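Local atomic coordinates of ornithine cyclodeaminase (PDB entry 3C2Q), a protein that catalyses the cyclising deamination of L-ornithine to L-proline with release of ammonia, using NAD+ as cofactor. Residues 9-14 / 76-81; 25-30 / 52-57. One frame throughout, in Å; residues are numbered along the deposited sequence.

From the N terminus the chain first lays down strand 12-15, and interaction 1 closes a loop of 61 residues by returning strand 76-79 to its side. Inside that loop nests interaction 2, where the irregular segment 25-30 that leads toward strand 34-38 meets the beginning of strand 53-57, 21 residues further on. Strand 76-79 lies between strands 12-15 and 53-57 in the mixed sheet of the N-terminal part, so the two contacts, with centres about 8 Å apart, are built on adjacent strands of one sheet. They also touch directly: Gly80 N lies 2.8 Å from Gly25 O, and Phe76 O lies 2.9 Å from Val56 N, both probable hydrogen bonds.

Interaction 1. Residues 9-14 / 76-81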
loop_
_atom_site.group_PDB
_atom_site.type_symbol
_atom_site.label_atom_id
_atom_site.label_comp_id
_atom_site.label_asym_id
_atom_site.label_seq_id
_atom_site.Cartn_x
_atom_site.Cartn_y
_atom_site.Cartn_z
ATOM N N GLU B 9 -2.226 40.141 -26.985
ATOM C CA GLU B 9 -2.758 41.164 -26.085
ATOM C C GLU B 9 -1.848 41.378 -24.867
ATOM O O GLU B 9 -1.164 40.448 -24.413
ATOM C CB GLU B 9 -4.161 40.767 -25.595
ATOM C CG GLU B 9 -5.172 40.406 -26.708
ATOM C CD GLU B 9 -6.542 39.961 -26.163
ATOM O OE1 GLU B 9 -6.835 40.245 -24.973
ATOM O OE2 GLU B 9 -7.326 39.331 -26.930
ATOM N N ASN B 10 -1.832 42.601 -24.345
ATOM C CA ASN B 10 -1.255 42.844 -23.032
ATOM C C ASN B 10 -2.166 42.192 -21.996
ATOM O O ASN B 10 -3.373 42.117 -22.200
ATOM C CB ASN B 10 -1.140 44.340 -22.748
ATOM C CG ASN B 10 0.049 44.982 -23.435
ATOM O OD1 ASN B 10 1.188 44.562 -23.257
ATOM N ND2 ASN B 10 -0.213 46.024 -24.215
ATOM N N ALA B 11 -1.589 41.720 -20.899
ATOM C CA ALA B 11 -2.363 41.055 -19.841
ATOM C C ALA B 11 -3.368 42.009 -19.195
ATOM O O ALA B 11 -3.091 43.190 -19.045
ATOM C CB ALA B 11 -1.424 40.500 -18.772
ATOM N N ASN B 12 -4.521 41.480 -18.803
ATOM C CA ASN B 12 -5.484 42.243 -18.029
ATOM C C ASN B 12 -5.118 42.246 -16.550
ATOM O O ASN B 12 -4.829 41.190 -15.962
ATOM C CB ASN B 12 -6.894 41.709 -18.246
ATOM C CG ASN B 12 -7.357 41.848 -19.703
ATOM O OD1 ASN B 12 -7.579 40.846 -20.395
ATOM N ND2 ASN B 12 -7.485 43.097 -20.181
ATOM N N LEU B 13 -5.130 43.440 -15.958
ATOM C CA LEU B 13 -4.780 43.635 -14.568
ATOM C C LEU B 13 -5.869 44.400 -13.842
ATOM O O LEU B 13 -6.456 45.348 -14.392
ATOM C CB LEU B 13 -3.449 44.378 -14.438
ATOM C CG LEU B 13 -2.263 43.913 -15.282
ATOM C CD1 LEU B 13 -1.118 44.895 -15.188
ATOM C CD2 LEU B 13 -1.800 42.521 -14.897
ATOM N N LYS B 14 -6.153 43.989 -12.610
ATOM C CA LYS B 14 -7.141 44.674 -11.767
ATOM C C LYS B 14 -6.564 44.723 -10.364
ATOM O O LYS B 14 -5.897 43.752 -9.944
ATOM C CB LYS B 14 -8.480 43.942 -11.739
ATOM C CG LYS B 14 -9.195 43.773 -13.085
ATOM C CD LYS B 14 -10.239 44.849 -13.359
ATOM C CE LYS B 14 -9.661 46.012 -14.163
ATOM N NZ LYS B 14 -10.731 46.988 -14.616
ATOM N N PHE B 76 -1.823 45.070 -8.250
ATOM C CA PHE B 76 -2.384 44.703 -9.559
ATOM C C PHE B 76 -2.246 43.204 -9.791
ATOM O O PHE B 76 -1.138 42.707 -9.932
ATOM C CB PHE B 76 -1.665 45.417 -10.713
ATOM C CG PHE B 76 -1.861 46.904 -10.704
ATOM C CD1 PHE B 76 -3.150 47.441 -10.726
ATOM C CD2 PHE B 76 -0.765 47.764 -10.640
ATOM C CE1 PHE B 76 -3.356 48.834 -10.705
ATOM C CE2 PHE B 76 -0.961 49.168 -10.612
ATOM C CZ PHE B 76 -2.261 49.684 -10.642
ATOM N N VAL B 77 -3.384 42.550 -9.904
ATOM C CA VAL B 77 -3.473 41.088 -10.029
ATOM C C VAL B 77 -3.816 40.763 -11.482
ATOM O O VAL B 77 -4.697 41.387 -12.108
ATOM C CB VAL B 77 -4.555 40.517 -9.062
ATOM C CG1 VAL B 77 -4.771 38.994 -9.293
ATOM C CG2 VAL B 77 -4.175 40.810 -7.606
ATOM N N LEU B 78 -3.069 39.814 -12.028
ATOM C CA LEU B 78 -3.323 39.278 -13.344
ATOM C C LEU B 78 -4.690 38.608 -13.371
ATOM O O LEU B 78 -4.975 37.723 -12.528
ATOM C CB LEU B 78 -2.215 38.276 -13.708
ATOM C CG LEU B 78 -2.423 37.447 -14.992
ATOM C CD1 LEU B 78 -2.185 38.307 -16.215
ATOM C CD2 LEU B 78 -1.459 36.271 -15.021
ATOM N N ILE B 79 -5.522 39.028 -14.340
ATOM C CA ILE B 79 -6.863 38.516 -14.547
ATOM C C ILE B 79 -6.934 37.797 -15.875
ATOM O O ILE B 79 -6.367 38.264 -16.875
ATOM C CB ILE B 79 -7.932 39.655 -14.562
ATOM C CG1 ILE B 79 -7.899 40.468 -13.274
ATOM C CG2 ILE B 79 -9.329 39.097 -14.808
ATOM C CD1 ILE B 79 -7.982 39.687 -11.978
ATOM N N GLY B 80 -7.628 36.656 -15.870
ATOM C CA GLY B 80 -7.786 35.810 -17.067
ATOM C C GLY B 80 -6.508 35.199 -17.619
ATOM O O GLY B 80 -5.468 35.153 -16.941
ATOM N N HIS B 81 -6.565 34.776 -18.879
ATOM C CA HIS B 81 -5.459 34.020 -19.476
ATOM C C HIS B 81 -4.758 34.673 -20.671
ATOM O O HIS B 81 -3.833 34.073 -21.246
ATOM C CB HIS B 81 -5.913 32.595 -19.829
ATOM C CG HIS B 81 -6.278 31.759 -18.634
ATOM N ND1 HIS B 81 -7.391 32.010 -17.863
ATOM C CD2 HIS B 81 -5.689 30.664 -18.100
ATOM C CE1 HIS B 81 -7.466 31.112 -16.894
ATOM N NE2 HIS B 81 -6.440 30.287 -17.012
HETATM O O HOH W 1 -4.984 38.732 -18.981
#
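Leu13 and Lys14 run alongside Val77 and Leu78 as an antiparallel beta pair at one edge, within this chain, of the mixed sheet of its N-terminal part. Lys14 and Val77 form a hydrogen-bonded pair gripped by two bonds, Lys14 N to Val77 O at 3.0 Å and Val77 N to Lys14 O at 2.8 Å. One residue earlier on strand 12-15, Leu13 and Leu78 form the non-hydrogen-bonded pair, and Leu13 CA-H points at Val77 O over 3.3 Å.

The tight packing is on the face of Leu13 and Leu78. Leu78 carries CG anti to its backbone N (chi1 171°), and its CD1 presses on Ala11 CB at 3.5 Å, closer than usual for two carbons. Leu78 is buried, packed also against Ile54 of the neighbouring strand 53-57 and Val36 of strand 34-38. On the other face the contact opens to solvent: Lys14 lays CG over Ile79 CG1 at 3.6 Å, the two side chains crossing at a slant, but the chain bends at chi2 (-96°) and again at chi3, and its end leads away from strand 76-79. At the end of the pair the exposed Phe76 sets its CB against Leu13 CB, and Lys14 C lies at the edge of its ring.

Toward the start of strand 12-15 the pair parts. Ile79 N still reaches Asn12 O at 2.8 Å, but a water bridges the return link, accepting from Asn12 N and donating to Ile79 O at 2.6 Å.

Interaction 2. Residues 25-30 / 52-57; sequences GFYSTT and AVIVVY. With IMD (imidazole), chain G.
The loop between strands 12-15 and 34-38 crosses the beginning of strand 53-57, where Thr29 holds Ala52 by backbone and side chain together. Thr29 N donates to Ala52 O (2.9 Å), while Ala52 N donates to Thr29 OG1 (2.9 Å); OG1 is also hydrogen-bonded to Lys49 O. With chi1 at 50°, OG1 lies between the backbone N and the carbonyl carbon, and the methyl CG2 packs on Ile54 CG1 at 3.5 Å. A water links the two backbones beside this point, donating to Tyr27 O at 2.7 Å and accepting from Ile54 N.

Apolar groups flank the polar link. Val53 CG1 meets Phe26 CD1 at 3.7 Å, the two side chains crossing at about a right angle. Ile54 lies side by side with Tyr27, its CD1 4.1 Å from ring atom CE2. At the far end of that ring, N1 of an imidazole, probably from the crystallisation liquor, lies in the ring plane at its edge and donates to Tyr27 OH (2.8 Å).

All the touching residues are buried: Phe26 rests on Val77 and Ile79 of strand 76-79 and stacks with Tyr206 of a second subunit, Tyr27 leans on strand 84-86, and Ala52 packs against Thr65 of strand 62-66.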
loop_
_atom_site.group_PDB
_atom_site.type_symbol
_atom_site.label_atom_id
_atom_site.label_comp_id
_atom_site.label_asym_id
_atom_site.label_seq_id
_atom_site.Cartn_x
_atom_site.Cartn_y
_atom_site.Cartn_z
ATOM N N GLY B 25 -12.077 36.462 -11.794
ATOM C CA GLY B 25 -11.341 36.071 -12.983
ATOM C C GLY B 25 -9.840 36.036 -12.783
ATOM O O GLY B 25 -9.118 35.756 -13.715
ATOM N N PHE B 26 -9.357 36.289 -11.568
ATOM C CA PHE B 26 -7.913 36.197 -11.308
ATOM C C PHE B 26 -7.302 34.874 -11.782
ATOM O O PHE B 26 -7.935 33.813 -11.677
ATOM C CB PHE B 26 -7.592 36.426 -9.833
ATOM C CG PHE B 26 -7.967 35.272 -8.921
ATOM C CD1 PHE B 26 -7.055 34.249 -8.664
ATOM C CD2 PHE B 26 -9.205 35.240 -8.296
ATOM C CE1 PHE B 26 -7.391 33.196 -7.817
ATOM C CE2 PHE B 26 -9.556 34.205 -7.435
ATOM C CZ PHE B 26 -8.633 33.171 -7.196
ATOM N N TYR B 27 -6.096 34.966 -12.322
ATOM C CA TYR B 27 -5.334 33.822 -12.792
ATOM C C TYR B 27 -4.710 33.115 -11.575
ATOM O O TYR B 27 -4.119 33.762 -10.672
ATOM C CB TYR B 27 -4.248 34.270 -13.779
ATOM C CG TYR B 27 -3.343 33.148 -14.302
ATOM C CD1 TYR B 27 -3.782 32.270 -15.291
ATOM C CD2 TYR B 27 -2.055 32.984 -13.806
ATOM C CE1 TYR B 27 -2.959 31.250 -15.773
ATOM C CE2 TYR B 27 -1.216 31.975 -14.282
ATOM C CZ TYR B 27 -1.675 31.116 -15.254
ATOM O OH TYR B 27 -0.824 30.156 -15.719
ATOM N N SER B 28 -4.901 31.794 -11.539
ATOM C CA SER B 28 -4.325 30.953 -10.481
ATOM C C SER B 28 -3.186 30.158 -11.121
ATOM O O SER B 28 -3.401 29.486 -12.114
ATOM C CB SER B 28 -5.402 30.026 -9.896
ATOM O OG SER B 28 -4.898 29.304 -8.790
ATOM N N THR B 29 -1.975 30.275 -10.575
ATOM C CA THR B 29 -0.771 29.862 -11.257
ATOM C C THR B 29 -0.620 28.324 -11.302
ATOM O O THR B 29 -1.167 27.604 -10.448
ATOM C CB THR B 29 0.476 30.418 -10.552
ATOM O OG1 THR B 29 0.386 30.116 -9.150
ATOM C CG2 THR B 29 0.565 31.979 -10.713
ATOM N N THR B 30 0.123 27.875 -12.309
ATOM C CA THR B 30 0.718 26.551 -12.363
ATOM C C THR B 30 2.035 26.572 -11.578
ATOM O O THR B 30 2.425 27.607 -10.985
ATOM C CB THR B 30 1.043 26.149 -13.810
ATOM O OG1 THR B 30 2.166 26.908 -14.264
ATOM C CG2 THR B 30 -0.170 26.357 -14.758
ATOM N N ALA B 52 -1.139 30.140 -6.689
ATOM C CA ALA B 52 -0.882 31.483 -6.210
ATOM C C ALA B 52 -1.304 32.502 -7.296
ATOM O O ALA B 52 -1.903 32.147 -8.314
ATOM C CB ALA B 52 0.596 31.648 -5.834
ATOM N N VAL B 53 -1.024 33.775 -7.059
ATOM C CA VAL B 53 -1.452 34.772 -8.050
ATOM C C VAL B 53 -0.257 35.545 -8.595
ATOM O O VAL B 53 0.839 35.550 -8.015
ATOM C CB VAL B 53 -2.555 35.756 -7.520
ATOM C CG1 VAL B 53 -3.781 35.000 -7.070
ATOM C CG2 VAL B 53 -2.023 36.591 -6.412
ATOM N N ILE B 54 -0.478 36.222 -9.707
ATOM C CA ILE B 54 0.598 37.008 -10.256
ATOM C C ILE B 54 0.329 38.493 -9.994
ATOM O O ILE B 54 -0.714 39.031 -10.414
ATOM C CB ILE B 54 0.787 36.684 -11.736
ATOM C CG1 ILE B 54 1.276 35.216 -11.855
ATOM C CG2 ILE B 54 1.769 37.692 -12.405
ATOM C CD1 ILE B 54 1.565 34.752 -13.279
ATOM N N VAL B 55 1.253 39.124 -9.283
ATOM C CA VAL B 55 1.128 40.542 -8.950
ATOM C C VAL B 55 2.135 41.262 -9.856
ATOM O O VAL B 55 3.303 40.876 -9.927
ATOM C CB VAL B 55 1.367 40.779 -7.446
ATOM C CG1 VAL B 55 1.527 42.275 -7.085
ATOM C CG2 VAL B 55 0.223 40.137 -6.635
ATOM N N VAL B 56 1.641 42.271 -10.567
ATOM C CA VAL B 56 2.449 43.053 -11.512
ATOM C C VAL B 56 2.713 44.469 -10.955
ATOM O O VAL B 56 1.827 45.094 -10.334
ATOM C CB VAL B 56 1.742 43.118 -12.889
ATOM C CG1 VAL B 56 2.589 43.862 -13.921
ATOM C CG2 VAL B 56 1.419 41.706 -13.385
ATOM N N TYR B 57 3.947 44.922 -11.146
ATOM C CA TYR B 57 4.397 46.267 -10.797
ATOM C C TYR B 57 4.805 46.927 -12.122
ATOM O O TYR B 57 5.966 46.900 -12.483
ATOM C CB TYR B 57 5.589 46.173 -9.856
ATOM C CG TYR B 57 5.313 45.291 -8.652
ATOM C CD1 TYR B 57 4.554 45.763 -7.583
ATOM C CD2 TYR B 57 5.796 43.977 -8.597
ATOM C CE1 TYR B 57 4.287 44.954 -6.477
ATOM C CE2 TYR B 57 5.534 43.159 -7.486
ATOM C CZ TYR B 57 4.779 43.659 -6.441
ATOM O OH TYR B 57 4.515 42.872 -5.338
HETATM N N1 IMD G . -2.195 28.394 -17.328
HETATM C C2 IMD G . -2.886 27.575 -16.491
HETATM N N3 IMD G . -3.617 26.708 -17.253
HETATM C C4 IMD G . -3.426 27.028 -18.556
HETATM C C5 IMD G . -2.534 28.085 -18.602
HETATM O O HOH W 2 -3.129 36.287 -10.884
#